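PDB 4X7R: TarM from Staphylococcus aureus subsp. aureus 21178, which belongs to the GT-B glycosyltransferases, proteins built on two Rossmann-like domains, and here holds UDP and a sulfated glycan. Local coordinates for residues M66-K74 / N203-L214; G227-F235 / S265-I276. The protein carries 1 engineered substitution. All coordinates share one frame; numbering follows the deposited sequence.

How the contacts relate
Contact 1 (66-74 with 203-214) and contact 2 (227-235 with 265-276) both belong to the Rossmann-like sheet that starts at the N-terminus. Contact 1 sits at its edge strand and is mostly buried. Contact 2 packs two helices over the middle of the same sheet and is only partly buried; the centres lie about 18 Å apart. They meet at helix 203-214, where Cys-207 SG lies 3.7 Å from Lys-233 CE, and each reaches the sulfated glycan, contact 1 through Asn-203 and contact 2 through Lys-233 among others. Neither has a clear direct hydrogen bond between its own segments. Contact 1 turns on tyrosines, contact 2 on two phenylalanines, aliphatic groups and one bridging water.

Contact 1 of 2, residues M66-K74 / N203-L214; sequences MYNVFEYFK and NLALCVYYLEKL. With IDS (2-O-sulfo-alpha-L-idopyranuronic acid), chain C; SUS (2-deoxy-3,6-di-O-sulfo-2-(sulfoamino)-alpha-D-glucopyranose), chain B.
Tyr-210 lays its ring against Val-69, with Tyr-72 along its CD1-CE1 side. With CG anti to the backbone N (chi1 166°), it leaves helix 203-214 toward the start of helix 69-78. CB and CG meet Val-69 CG2, CB at 3.8 Å. Beyond them the ring lies flat against the backbone of Val-69, whose CA stands 3.7 Å from the Tyr-210 ring centroid and only 11° off its normal, a CH-pi contact. CD2 meets Val-69 CB, and CE2 and CZ lie by Val-69 N. CD1 and CE1 turn to Tyr-72, CE1 3.5 Å from Tyr-72 CB, and the two rings meet obliquely. At the tip, OH reaches 3.2 Å from Tyr-67 CB, beside the turn from strand into helix.

That strand, 66-68, is the edge of the parallel Rossmann-like sheet, and helix 203-214 belongs to the long crossover from it to strand 221-225, which also contains the ten-stranded antiparallel sheet. Tyr-210 and Leu-214 also rest on Val-39 of the neighbouring strand. Leu-214 lays CD1 over one face of Tyr-67, 3.6 Å from Tyr-67 CD1, while Tyr-67 OH bonds to Lys-3. Asn-68 N-caps the helix: OD1 takes Glu-71 N on a lone pair at 3.1 Å, and takes Phe-70 N more weakly; ND2, bonded to Asp-42 O and Thr-40 OG1, helps hold the amide.

Phe-73 CE2 packs on Leu-206 CD1 at 3.8 Å, and Phe-73 and Tyr-209 meet at their ring edges. At the start of helix 203-214, Asn-203 ND2 donates a fairly straight bond (161°) to O2S of IDS, 2.8 Å away.

Contact 2 of 2, residues G227-F235 / S265-I276; sequences GPGSFPKMF and SEKYIIENANKI. With SUS (2-deoxy-3,6-di-O-sulfo-2-(sulfoamino)-alpha-D-glucopyranose), chain B.
Two neighbouring beta-alpha units of the Rossmann-like sheet pack here: helix 231-235 follows strand 221-225, helix 264-271 follows strand 243-247, and the axes of the two short segments run at 26° to each other. Phe-231 fills the middle. With chi1 at -175° its CG lies trans to N, which aims the ring at the other segment, where Ile-269 CG1 sits over one face, 3.5 Å from Phe-231 CG. Ile-276 CD1 comes in at the ring edge, 3.7 Å from Phe-231 CE1. One turn on, Phe-235 takes Ile-276 CG2 and Lys-275 CB at its own edge, while Tyr-268 OH lies 3.6 Å from Phe-235 CD2.

At the other end Pro-228 packs CB on Ser-265 CB at 3.7 Å. A water donates to Pro-228 O (2.7 Å) and Ser-265 O (3.1 Å), joining the two backbones. Asn-272 folds back so that ND2 bonds Tyr-268 O, placing it over a face of the Tyr-268 ring. From the far side of helix 231-235, Lys-233 NZ bonds O2S of SUS at 2.8 Å and forms a salt bridge to IDS. Helices meeting through largely apolar faces on a parallel sheet, with ligands near the loops after the strands, are typical of a GT-B Rossmann-like domain.

Contact 1 of 2, residues M66-K74 / N203-L214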
loop_
_atom_site.group_PDB
_atom_site.type_symbol
_atom_site.label_atom_id
_atom_site.label_comp_id
_atom_site.label_asym_id
_atom_site.label_seq_id
_atom_site.Cartn_x
_atom_site.Cartn_y
_atom_site.Cartn_z
ATOM N N MET A 66 -11.712 7.325 5.992
ATOM C CA MET A 66 -11.009 7.519 4.744
ATOM C C MET A 66 -11.760 8.560 3.954
ATOM O O MET A 66 -12.932 8.366 3.620
ATOM C CB MET A 66 -10.780 6.251 3.924
ATOM C CG MET A 66 -9.860 6.511 2.726
ATOM S SD MET A 66 -10.040 5.379 1.318
ATOM C CE MET A 66 -11.845 5.676 0.906
ATOM N N TYR A 67 -11.103 9.681 3.679
ATOM C CA TYR A 67 -11.623 10.721 2.790
ATOM C C TYR A 67 -11.017 10.422 1.402
ATOM O O TYR A 67 -9.814 10.247 1.292
ATOM C CB TYR A 67 -11.173 12.105 3.241
ATOM C CG TYR A 67 -11.752 12.507 4.571
ATOM C CD1 TYR A 67 -13.083 12.923 4.679
ATOM C CD2 TYR A 67 -10.967 12.510 5.724
ATOM C CE1 TYR A 67 -13.617 13.332 5.909
ATOM C CE2 TYR A 67 -11.490 12.918 6.953
ATOM C CZ TYR A 67 -12.818 13.310 7.045
ATOM O OH TYR A 67 -13.329 13.718 8.243
ATOM N N ASN A 68 -11.849 10.295 0.369
ATOM C CA ASN A 68 -11.389 10.024 -0.983
ATOM C C ASN A 68 -11.939 11.119 -1.933
ATOM O O ASN A 68 -13.089 11.523 -1.796
ATOM C CB ASN A 68 -11.777 8.610 -1.411
ATOM C CG ASN A 68 -11.427 8.304 -2.851
ATOM O OD1 ASN A 68 -12.227 8.515 -3.785
ATOM N ND2 ASN A 68 -10.203 7.848 -3.067
ATOM N N VAL A 69 -11.100 11.621 -2.847
ATOM C CA VAL A 69 -11.439 12.694 -3.806
ATOM C C VAL A 69 -12.691 12.371 -4.653
ATOM O O VAL A 69 -13.547 13.225 -4.773
ATOM C CB VAL A 69 -10.207 13.142 -4.672
ATOM C CG1 VAL A 69 -9.656 11.993 -5.523
ATOM C CG2 VAL A 69 -10.551 14.353 -5.547
ATOM N N PHE A 70 -12.780 11.158 -5.249
ATOM C CA PHE A 70 -13.944 10.761 -6.057
ATOM C C PHE A 70 -15.164 10.572 -5.193
ATOM O O PHE A 70 -16.231 11.051 -5.567
ATOM C CB PHE A 70 -13.654 9.545 -6.951
ATOM C CG PHE A 70 -12.534 9.860 -7.910
ATOM C CD1 PHE A 70 -12.710 10.795 -8.930
ATOM C CD2 PHE A 70 -11.257 9.339 -7.705
ATOM C CE1 PHE A 70 -11.646 11.154 -9.764
ATOM C CE2 PHE A 70 -10.196 9.682 -8.553
ATOM C CZ PHE A 70 -10.396 10.575 -9.582
ATOM N N GLU A 71 -14.995 9.973 -3.990
ATOM C CA GLU A 71 -16.098 9.760 -3.030
ATOM C C GLU A 71 -16.732 11.059 -2.569
ATOM O O GLU A 71 -17.939 11.108 -2.414
ATOM C CB GLU A 71 -15.631 8.942 -1.804
ATOM C CG GLU A 71 -15.306 7.499 -2.148
ATOM C CD GLU A 71 -16.479 6.612 -2.524
ATOM O OE1 GLU A 71 -17.567 6.769 -1.923
ATOM O OE2 GLU A 71 -16.301 5.742 -3.407
ATOM N N TYR A 72 -15.922 12.101 -2.354
ATOM C CA TYR A 72 -16.380 13.424 -1.935
ATOM C C TYR A 72 -17.345 14.021 -2.986
ATOM O O TYR A 72 -18.421 14.491 -2.623
ATOM C CB TYR A 72 -15.160 14.334 -1.732
ATOM C CG TYR A 72 -15.479 15.804 -1.551
ATOM C CD1 TYR A 72 -15.968 16.289 -0.339
ATOM C CD2 TYR A 72 -15.246 16.717 -2.574
ATOM C CE1 TYR A 72 -16.281 17.642 -0.174
ATOM C CE2 TYR A 72 -15.525 18.072 -2.412
ATOM C CZ TYR A 72 -16.038 18.533 -1.209
ATOM O OH TYR A 72 -16.309 19.870 -1.043
ATOM N N PHE A 73 -16.955 14.011 -4.287
ATOM C CA PHE A 73 -17.825 14.573 -5.321
ATOM C C PHE A 73 -18.991 13.647 -5.639
ATOM O O PHE A 73 -20.055 14.126 -6.014
ATOM C CB PHE A 73 -17.024 14.901 -6.591
ATOM C CG PHE A 73 -15.990 15.979 -6.382
ATOM C CD1 PHE A 73 -16.374 17.300 -6.162
ATOM C CD2 PHE A 73 -14.637 15.672 -6.366
ATOM C CE1 PHE A 73 -15.418 18.301 -5.991
ATOM C CE2 PHE A 73 -13.683 16.669 -6.175
ATOM C CZ PHE A 73 -14.080 17.977 -5.992
ATOM N N LYS A 74 -18.791 12.314 -5.483
ATOM C CA LYS A 74 -19.836 11.314 -5.705
ATOM C C LYS A 74 -20.956 11.512 -4.678
ATOM O O LYS A 74 -22.122 11.469 -5.044
ATOM C CB LYS A 74 -19.241 9.900 -5.611
ATOM C CG LYS A 74 -20.217 8.751 -5.854
ATOM C CD LYS A 74 -19.424 7.462 -5.895
ATOM C CE LYS A 74 -20.285 6.249 -6.080
ATOM N NZ LYS A 74 -19.493 5.118 -6.626
ATOM N N ASN A 203 -5.438 16.054 -12.946
ATOM C CA ASN A 203 -5.758 15.389 -11.672
ATOM C C ASN A 203 -5.101 16.046 -10.446
ATOM O O ASN A 203 -5.730 16.142 -9.392
ATOM C CB ASN A 203 -5.393 13.903 -11.731
ATOM C CG ASN A 203 -5.954 13.122 -10.601
ATOM O OD1 ASN A 203 -7.172 13.076 -10.387
ATOM N ND2 ASN A 203 -5.087 12.579 -9.785
ATOM N N LEU A 204 -3.856 16.516 -10.583
ATOM C CA LEU A 204 -3.149 17.176 -9.477
ATOM C C LEU A 204 -3.915 18.432 -9.082
ATOM O O LEU A 204 -4.165 18.610 -7.907
ATOM C CB LEU A 204 -1.686 17.476 -9.885
ATOM C CG LEU A 204 -0.855 18.415 -9.016
ATOM C CD1 LEU A 204 -0.589 17.801 -7.620
ATOM C CD2 LEU A 204 0.464 18.751 -9.721
ATOM N N ALA A 205 -4.350 19.255 -10.066
ATOM C CA ALA A 205 -5.169 20.458 -9.822
ATOM C C ALA A 205 -6.465 20.093 -9.088
ATOM O O ALA A 205 -6.848 20.806 -8.164
ATOM C CB ALA A 205 -5.512 21.169 -11.140
ATOM N N LEU A 206 -7.146 19.011 -9.508
ATOM C CA LEU A 206 -8.389 18.553 -8.866
ATOM C C LEU A 206 -8.085 18.187 -7.400
ATOM O O LEU A 206 -8.767 18.665 -6.482
ATOM C CB LEU A 206 -8.960 17.319 -9.626
ATOM C CG LEU A 206 -10.158 16.596 -8.962
ATOM C CD1 LEU A 206 -11.413 17.391 -9.106
ATOM C CD2 LEU A 206 -10.361 15.188 -9.515
ATOM N N CYS A 207 -7.024 17.363 -7.184
ATOM C CA CYS A 207 -6.611 16.930 -5.834
ATOM C C CYS A 207 -6.168 18.053 -4.940
ATOM O O CYS A 207 -6.504 18.046 -3.766
ATOM C CB CYS A 207 -5.573 15.827 -5.923
ATOM S SG CYS A 207 -6.226 14.305 -6.637
ATOM N N VAL A 208 -5.511 19.073 -5.505
ATOM C CA VAL A 208 -5.108 20.257 -4.738
ATOM C C VAL A 208 -6.361 21.024 -4.284
ATOM O O VAL A 208 -6.456 21.406 -3.117
ATOM C CB VAL A 208 -4.109 21.143 -5.530
ATOM C CG1 VAL A 208 -4.012 22.552 -4.935
ATOM C CG2 VAL A 208 -2.739 20.474 -5.604
ATOM N N TYR A 209 -7.341 21.210 -5.201
ATOM C CA TYR A 209 -8.599 21.887 -4.879
ATOM C C TYR A 209 -9.302 21.137 -3.757
ATOM O O TYR A 209 -9.731 21.751 -2.784
ATOM C CB TYR A 209 -9.499 21.968 -6.124
ATOM C CG TYR A 209 -10.927 22.391 -5.830
ATOM C CD1 TYR A 209 -11.257 23.734 -5.648
ATOM C CD2 TYR A 209 -11.965 21.457 -5.810
ATOM C CE1 TYR A 209 -12.580 24.131 -5.428
ATOM C CE2 TYR A 209 -13.282 21.838 -5.554
ATOM C CZ TYR A 209 -13.587 23.176 -5.374
ATOM O OH TYR A 209 -14.889 23.526 -5.098
ATOM N N TYR A 210 -9.412 19.812 -3.906
ATOM C CA TYR A 210 -10.070 18.917 -2.956
ATOM C C TYR A 210 -9.530 19.076 -1.527
ATOM O O TYR A 210 -10.319 19.256 -0.595
ATOM C CB TYR A 210 -9.974 17.456 -3.455
ATOM C CG TYR A 210 -10.333 16.435 -2.398
ATOM C CD1 TYR A 210 -11.604 16.408 -1.827
ATOM C CD2 TYR A 210 -9.415 15.467 -1.997
ATOM C CE1 TYR A 210 -11.945 15.468 -0.863
ATOM C CE2 TYR A 210 -9.753 14.512 -1.037
ATOM C CZ TYR A 210 -11.022 14.515 -0.482
ATOM O OH TYR A 210 -11.396 13.567 0.422
ATOM N N LEU A 211 -8.182 19.067 -1.370
ATOM C CA LEU A 211 -7.513 19.257 -0.077
ATOM C C LEU A 211 -7.803 20.627 0.520
ATOM O O LEU A 211 -7.882 20.743 1.728
ATOM C CB LEU A 211 -5.996 19.064 -0.203
ATOM C CG LEU A 211 -5.526 17.642 -0.506
ATOM C CD1 LEU A 211 -4.028 17.631 -0.794
ATOM C CD2 LEU A 211 -5.882 16.679 0.652
ATOM N N GLU A 212 -7.935 21.664 -0.322
ATOM C CA GLU A 212 -8.236 23.026 0.139
ATOM C C GLU A 212 -9.690 23.102 0.618
ATOM O O GLU A 212 -9.979 23.847 1.548
ATOM C CB GLU A 212 -7.969 24.048 -0.973
ATOM C CG GLU A 212 -6.492 24.213 -1.282
ATOM C CD GLU A 212 -6.158 24.877 -2.600
ATOM O OE1 GLU A 212 -7.061 25.030 -3.457
ATOM O OE2 GLU A 212 -4.971 25.212 -2.795
ATOM N N LYS A 213 -10.582 22.294 0.015
ATOM C CA LYS A 213 -12.005 22.166 0.379
ATOM C C LYS A 213 -12.158 21.293 1.656
ATOM O O LYS A 213 -12.871 21.658 2.590
ATOM C CB LYS A 213 -12.795 21.551 -0.810
ATOM C CG LYS A 213 -13.996 22.358 -1.270
ATOM C CD LYS A 213 -13.676 23.793 -1.686
ATOM C CE LYS A 213 -14.938 24.641 -1.710
ATOM N NZ LYS A 213 -15.486 24.935 -0.346
ATOM N N LEU A 214 -11.435 20.173 1.712
ATOM C CA LEU A 214 -11.470 19.264 2.853
ATOM C C LEU A 214 -10.840 19.817 4.123
ATOM O O LEU A 214 -11.399 19.639 5.189
ATOM C CB LEU A 214 -10.776 17.943 2.473
ATOM C CG LEU A 214 -10.850 16.801 3.496
ATOM C CD1 LEU A 214 -12.277 16.205 3.537
ATOM C CD2 LEU A 214 -9.805 15.743 3.189
HETATM C C1 IDS C . 1.032 11.272 -12.754
HETATM C C2 IDS C . -0.456 11.103 -12.370
HETATM C C3 IDS C . -0.988 9.656 -12.678
HETATM C C4 IDS C . -0.008 8.554 -12.249
HETATM C C5 IDS C . 1.427 8.857 -12.759
HETATM C C6 IDS C . 2.441 7.801 -12.300
HETATM O O2 IDS C . -0.635 11.453 -10.970
HETATM O O3 IDS C . -1.273 9.478 -14.076
HETATM O O4 IDS C . 0.024 8.484 -10.827
HETATM O O5 IDS C . 1.820 10.160 -12.247
HETATM O O6A IDS C . 3.351 8.195 -11.527
HETATM O O6B IDS C . 2.282 6.629 -12.716
HETATM S S IDS C . -1.039 12.866 -10.518
HETATM O O1S IDS C . -0.238 13.979 -11.205
HETATM O O2S IDS C . -2.524 13.054 -10.812
HETATM O O3S IDS C . -0.783 13.007 -9.017
HETATM N N2 SUS B . -1.408 9.320 -8.574
HETATM C C1 SUS B . -1.005 7.617 -10.306
HETATM S S1 SUS B . -3.132 9.527 -8.260
HETATM C C2 SUS B . -1.123 7.894 -8.818
HETATM S S2 SUS B . -0.465 2.118 -9.624
HETATM C C3 SUS B . 0.165 7.448 -8.093
HETATM O O3 SUS B . 0.027 7.606 -6.665
HETATM S S3 SUS B . 0.903 8.635 -5.954
HETATM C C4 SUS B . 0.560 6.002 -8.424
HETATM O O4 SUS B . 1.858 5.834 -7.889
HETATM C C5 SUS B . 0.553 5.776 -9.978
HETATM O O5 SUS B . -0.728 6.208 -10.527
HETATM C C6 SUS B . 0.657 4.310 -10.393
HETATM O O6 SUS B . -0.432 3.627 -9.799
HETATM O O1S SUS B . -3.478 8.861 -6.932
HETATM O O2S SUS B . -3.385 11.027 -8.227
HETATM O O3S SUS B . -3.957 8.879 -9.371
HETATM O O4S SUS B . -1.661 1.774 -8.730
HETATM O O5S SUS B . -0.604 1.468 -11.002
HETATM O O6S SUS B . 0.824 1.640 -8.947
HETATM O O7S SUS B . 2.344 8.280 -6.264
HETATM O O8S SUS B . 0.691 8.596 -4.440
HETATM O O9S SUS B . 0.600 10.037 -6.471
#

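Contact 2 of 2, residues G227-F235 / S265-I276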
loop_
_atom_site.group_PDB
_atom_site.type_symbol
_atom_site.label_atom_id
_atom_site.label_comp_id
_atom_site.label_asym_id
_atom_site.label_seq_id
_atom_site.Cartn_x
_atom_site.Cartn_y
_atom_site.Cartn_z
ATOM N N GLY A 227 2.410 8.811 1.180
ATOM C CA GLY A 227 2.695 8.336 -0.173
ATOM C C GLY A 227 3.628 9.312 -0.855
ATOM O O GLY A 227 3.277 10.484 -0.995
ATOM N N PRO A 228 4.864 8.912 -1.205
ATOM C CA PRO A 228 5.814 9.895 -1.787
ATOM C C PRO A 228 5.364 10.560 -3.084
ATOM O O PRO A 228 5.594 11.762 -3.281
ATOM C CB PRO A 228 7.109 9.086 -1.957
ATOM C CG PRO A 228 6.672 7.639 -1.995
ATOM C CD PRO A 228 5.477 7.568 -1.075
ATOM N N GLY A 229 4.724 9.787 -3.965
ATOM C CA GLY A 229 4.233 10.323 -5.226
ATOM C C GLY A 229 3.093 11.310 -5.017
ATOM O O GLY A 229 2.801 12.115 -5.910
ATOM N N SER A 230 2.452 11.272 -3.814
ATOM C CA SER A 230 1.366 12.188 -3.449
ATOM C C SER A 230 1.839 13.527 -2.905
ATOM O O SER A 230 1.011 14.416 -2.725
ATOM C CB SER A 230 0.420 11.537 -2.440
ATOM O OG SER A 230 -0.500 10.758 -3.184
ATOM N N PHE A 231 3.155 13.680 -2.639
ATOM C CA PHE A 231 3.699 14.917 -2.064
ATOM C C PHE A 231 3.288 16.195 -2.798
ATOM O O PHE A 231 2.886 17.123 -2.089
ATOM C CB PHE A 231 5.216 14.842 -1.824
ATOM C CG PHE A 231 5.809 16.038 -1.124
ATOM C CD1 PHE A 231 5.816 16.120 0.263
ATOM C CD2 PHE A 231 6.415 17.062 -1.851
ATOM C CE1 PHE A 231 6.414 17.207 0.906
ATOM C CE2 PHE A 231 7.007 18.150 -1.206
ATOM C CZ PHE A 231 6.991 18.222 0.163
ATOM N N PRO A 232 3.328 16.272 -4.161
ATOM C CA PRO A 232 2.867 17.512 -4.844
ATOM C C PRO A 232 1.430 17.934 -4.539
ATOM O O PRO A 232 1.171 19.126 -4.516
ATOM C CB PRO A 232 3.048 17.201 -6.338
ATOM C CG PRO A 232 4.121 16.113 -6.369
ATOM C CD PRO A 232 3.808 15.275 -5.154
ATOM N N LYS A 233 0.513 16.990 -4.261
ATOM C CA LYS A 233 -0.880 17.344 -3.896
ATOM C C LYS A 233 -0.920 18.184 -2.647
ATOM O O LYS A 233 -1.597 19.218 -2.646
ATOM C CB LYS A 233 -1.779 16.115 -3.762
ATOM C CG LYS A 233 -1.858 15.326 -5.057
ATOM C CD LYS A 233 -2.469 13.985 -4.838
ATOM C CE LYS A 233 -2.726 13.315 -6.157
ATOM N NZ LYS A 233 -1.626 12.393 -6.519
ATOM N N MET A 234 -0.147 17.778 -1.601
ATOM C CA MET A 234 -0.067 18.516 -0.347
ATOM C C MET A 234 0.756 19.789 -0.559
ATOM O O MET A 234 0.341 20.865 -0.125
ATOM C CB MET A 234 0.582 17.658 0.775
ATOM C CG MET A 234 0.751 18.412 2.124
ATOM S SD MET A 234 1.735 17.521 3.347
ATOM C CE MET A 234 3.383 17.598 2.600
ATOM N N PHE A 235 1.944 19.648 -1.158
ATOM C CA PHE A 235 2.868 20.756 -1.377
ATOM C C PHE A 235 2.238 21.963 -2.117
ATOM O O PHE A 235 2.430 23.094 -1.687
ATOM C CB PHE A 235 4.151 20.274 -2.083
ATOM C CG PHE A 235 5.282 21.284 -2.051
ATOM C CD1 PHE A 235 5.845 21.691 -0.840
ATOM C CD2 PHE A 235 5.795 21.817 -3.226
ATOM C CE1 PHE A 235 6.881 22.632 -0.807
ATOM C CE2 PHE A 235 6.855 22.737 -3.194
ATOM C CZ PHE A 235 7.390 23.138 -1.984
ATOM N N SER A 265 10.873 10.669 -6.326
ATOM C CA SER A 265 9.831 11.187 -5.415
ATOM C C SER A 265 10.417 11.653 -4.097
ATOM O O SER A 265 10.225 12.809 -3.727
ATOM C CB SER A 265 8.754 10.142 -5.150
ATOM O OG SER A 265 8.157 9.684 -6.349
ATOM N N GLU A 266 11.197 10.772 -3.428
ATOM C CA GLU A 266 11.864 11.065 -2.149
ATOM C C GLU A 266 12.833 12.225 -2.261
ATOM O O GLU A 266 12.891 13.034 -1.342
ATOM C CB GLU A 266 12.536 9.812 -1.554
ATOM C CG GLU A 266 11.530 8.804 -1.001
ATOM C CD GLU A 266 10.751 7.958 -1.999
ATOM O OE1 GLU A 266 11.029 8.048 -3.213
ATOM O OE2 GLU A 266 9.875 7.178 -1.565
ATOM N N LYS A 267 13.513 12.372 -3.412
ATOM C CA LYS A 267 14.479 13.472 -3.629
ATOM C C LYS A 267 13.775 14.831 -3.614
ATOM O O LYS A 267 14.285 15.800 -3.035
ATOM C CB LYS A 267 15.251 13.268 -4.935
ATOM C CG LYS A 267 16.293 14.349 -5.247
ATOM C CD LYS A 267 17.194 13.921 -6.398
ATOM C CE LYS A 267 17.930 15.093 -6.999
ATOM N NZ LYS A 267 17.103 15.822 -8.003
ATOM N N TYR A 268 12.590 14.882 -4.244
ATOM C CA TYR A 268 11.751 16.077 -4.288
ATOM C C TYR A 268 11.226 16.463 -2.888
ATOM O O TYR A 268 11.196 17.640 -2.545
ATOM C CB TYR A 268 10.613 15.884 -5.306
ATOM C CG TYR A 268 9.797 17.135 -5.531
ATOM C CD1 TYR A 268 10.313 18.209 -6.255
ATOM C CD2 TYR A 268 8.506 17.246 -5.027
ATOM C CE1 TYR A 268 9.565 19.366 -6.460
ATOM C CE2 TYR A 268 7.744 18.391 -5.238
ATOM C CZ TYR A 268 8.276 19.449 -5.953
ATOM O OH TYR A 268 7.520 20.580 -6.136
ATOM N N ILE A 269 10.837 15.480 -2.079
ATOM C CA ILE A 269 10.385 15.710 -0.710
ATOM C C ILE A 269 11.540 16.322 0.117
ATOM O O ILE A 269 11.382 17.410 0.682
ATOM C CB ILE A 269 9.805 14.414 -0.075
ATOM C CG1 ILE A 269 8.588 13.884 -0.903
ATOM C CG2 ILE A 269 9.401 14.636 1.404
ATOM C CD1 ILE A 269 8.149 12.494 -0.542
ATOM N N ILE A 270 12.694 15.638 0.149
ATOM C CA ILE A 270 13.896 16.057 0.878
ATOM C C ILE A 270 14.354 17.461 0.493
ATOM O O ILE A 270 14.585 18.288 1.377
ATOM C CB ILE A 270 15.046 15.033 0.709
ATOM C CG1 ILE A 270 14.681 13.666 1.310
ATOM C CG2 ILE A 270 16.358 15.584 1.288
ATOM C CD1 ILE A 270 15.684 12.487 0.841
ATOM N N GLU A 271 14.480 17.728 -0.813
ATOM C CA GLU A 271 14.904 19.036 -1.312
ATOM C C GLU A 271 13.986 20.186 -0.932
ATOM O O GLU A 271 14.452 21.322 -0.802
ATOM C CB GLU A 271 15.156 18.981 -2.813
ATOM C CG GLU A 271 16.475 18.288 -3.117
ATOM C CD GLU A 271 16.793 18.044 -4.580
ATOM O OE1 GLU A 271 15.851 17.992 -5.404
ATOM O OE2 GLU A 271 17.993 17.866 -4.894
ATOM N N ASN A 272 12.709 19.880 -0.683
ATOM C CA ASN A 272 11.687 20.849 -0.281
ATOM C C ASN A 272 11.363 20.878 1.227
ATOM O O ASN A 272 10.420 21.565 1.626
ATOM C CB ASN A 272 10.427 20.634 -1.130
ATOM C CG ASN A 272 10.656 21.160 -2.515
ATOM O OD1 ASN A 272 10.932 22.340 -2.707
ATOM N ND2 ASN A 272 10.736 20.276 -3.478
ATOM N N ALA A 273 12.163 20.162 2.062
ATOM C CA ALA A 273 11.952 20.048 3.520
ATOM C C ALA A 273 11.883 21.388 4.226
ATOM O O ALA A 273 11.041 21.577 5.108
ATOM C CB ALA A 273 13.034 19.178 4.148
ATOM N N ASN A 274 12.755 22.329 3.817
ATOM C CA ASN A 274 12.818 23.661 4.416
ATOM C C ASN A 274 11.616 24.539 4.103
ATOM O O ASN A 274 11.428 25.548 4.767
ATOM C CB ASN A 274 14.130 24.357 4.061
ATOM C CG ASN A 274 15.326 23.795 4.781
ATOM O OD1 ASN A 274 15.243 22.836 5.553
ATOM N ND2 ASN A 274 16.476 24.388 4.544
ATOM N N LYS A 275 10.796 24.146 3.126
ATOM C CA LYS A 275 9.611 24.906 2.712
ATOM C C LYS A 275 8.325 24.412 3.393
ATOM O O LYS A 275 7.283 25.011 3.182
ATOM C CB LYS A 275 9.471 24.897 1.178
ATOM C CG LYS A 275 10.638 25.577 0.462
ATOM C CD LYS A 275 10.381 25.723 -1.027
ATOM C CE LYS A 275 11.581 26.277 -1.758
ATOM N NZ LYS A 275 12.675 25.265 -1.888
ATOM N N ILE A 276 8.395 23.332 4.216
ATOM C CA ILE A 276 7.237 22.766 4.931
ATOM C C ILE A 276 7.565 22.657 6.427
ATOM O O ILE A 276 8.636 23.114 6.852
ATOM C CB ILE A 276 6.704 21.430 4.296
ATOM C CG1 ILE A 276 7.774 20.309 4.283
ATOM C CG2 ILE A 276 6.106 21.679 2.879
ATOM C CD1 ILE A 276 7.260 18.911 4.022
HETATM N N2 SUS B . -1.408 9.320 -8.574
HETATM C C1 SUS B . -1.005 7.617 -10.306
HETATM S S1 SUS B . -3.132 9.527 -8.260
HETATM C C2 SUS B . -1.123 7.894 -8.818
HETATM S S2 SUS B . -0.465 2.118 -9.624
HETATM C C3 SUS B . 0.165 7.448 -8.093
HETATM O O3 SUS B . 0.027 7.606 -6.665
HETATM S S3 SUS B . 0.903 8.635 -5.954
HETATM C C4 SUS B . 0.560 6.002 -8.424
HETATM O O4 SUS B . 1.858 5.834 -7.889
HETATM C C5 SUS B . 0.553 5.776 -9.978
HETATM O O5 SUS B . -0.728 6.208 -10.527
HETATM C C6 SUS B . 0.657 4.310 -10.393
HETATM O O6 SUS B . -0.432 3.627 -9.799
HETATM O O1S SUS B . -3.478 8.861 -6.932
HETATM O O2S SUS B . -3.385 11.027 -8.227
HETATM O O3S SUS B . -3.957 8.879 -9.371
HETATM O O4S SUS B . -1.661 1.774 -8.730
HETATM O O5S SUS B . -0.604 1.468 -11.002
HETATM O O6S SUS B . 0.824 1.640 -8.947
HETATM O O7S SUS B . 2.344 8.280 -6.264
HETATM O O8S SUS B . 0.691 8.596 -4.440
HETATM O O9S SUS B . 0.600 10.037 -6.471
HETATM O O HOH W 1 7.303 13.614 -4.254
#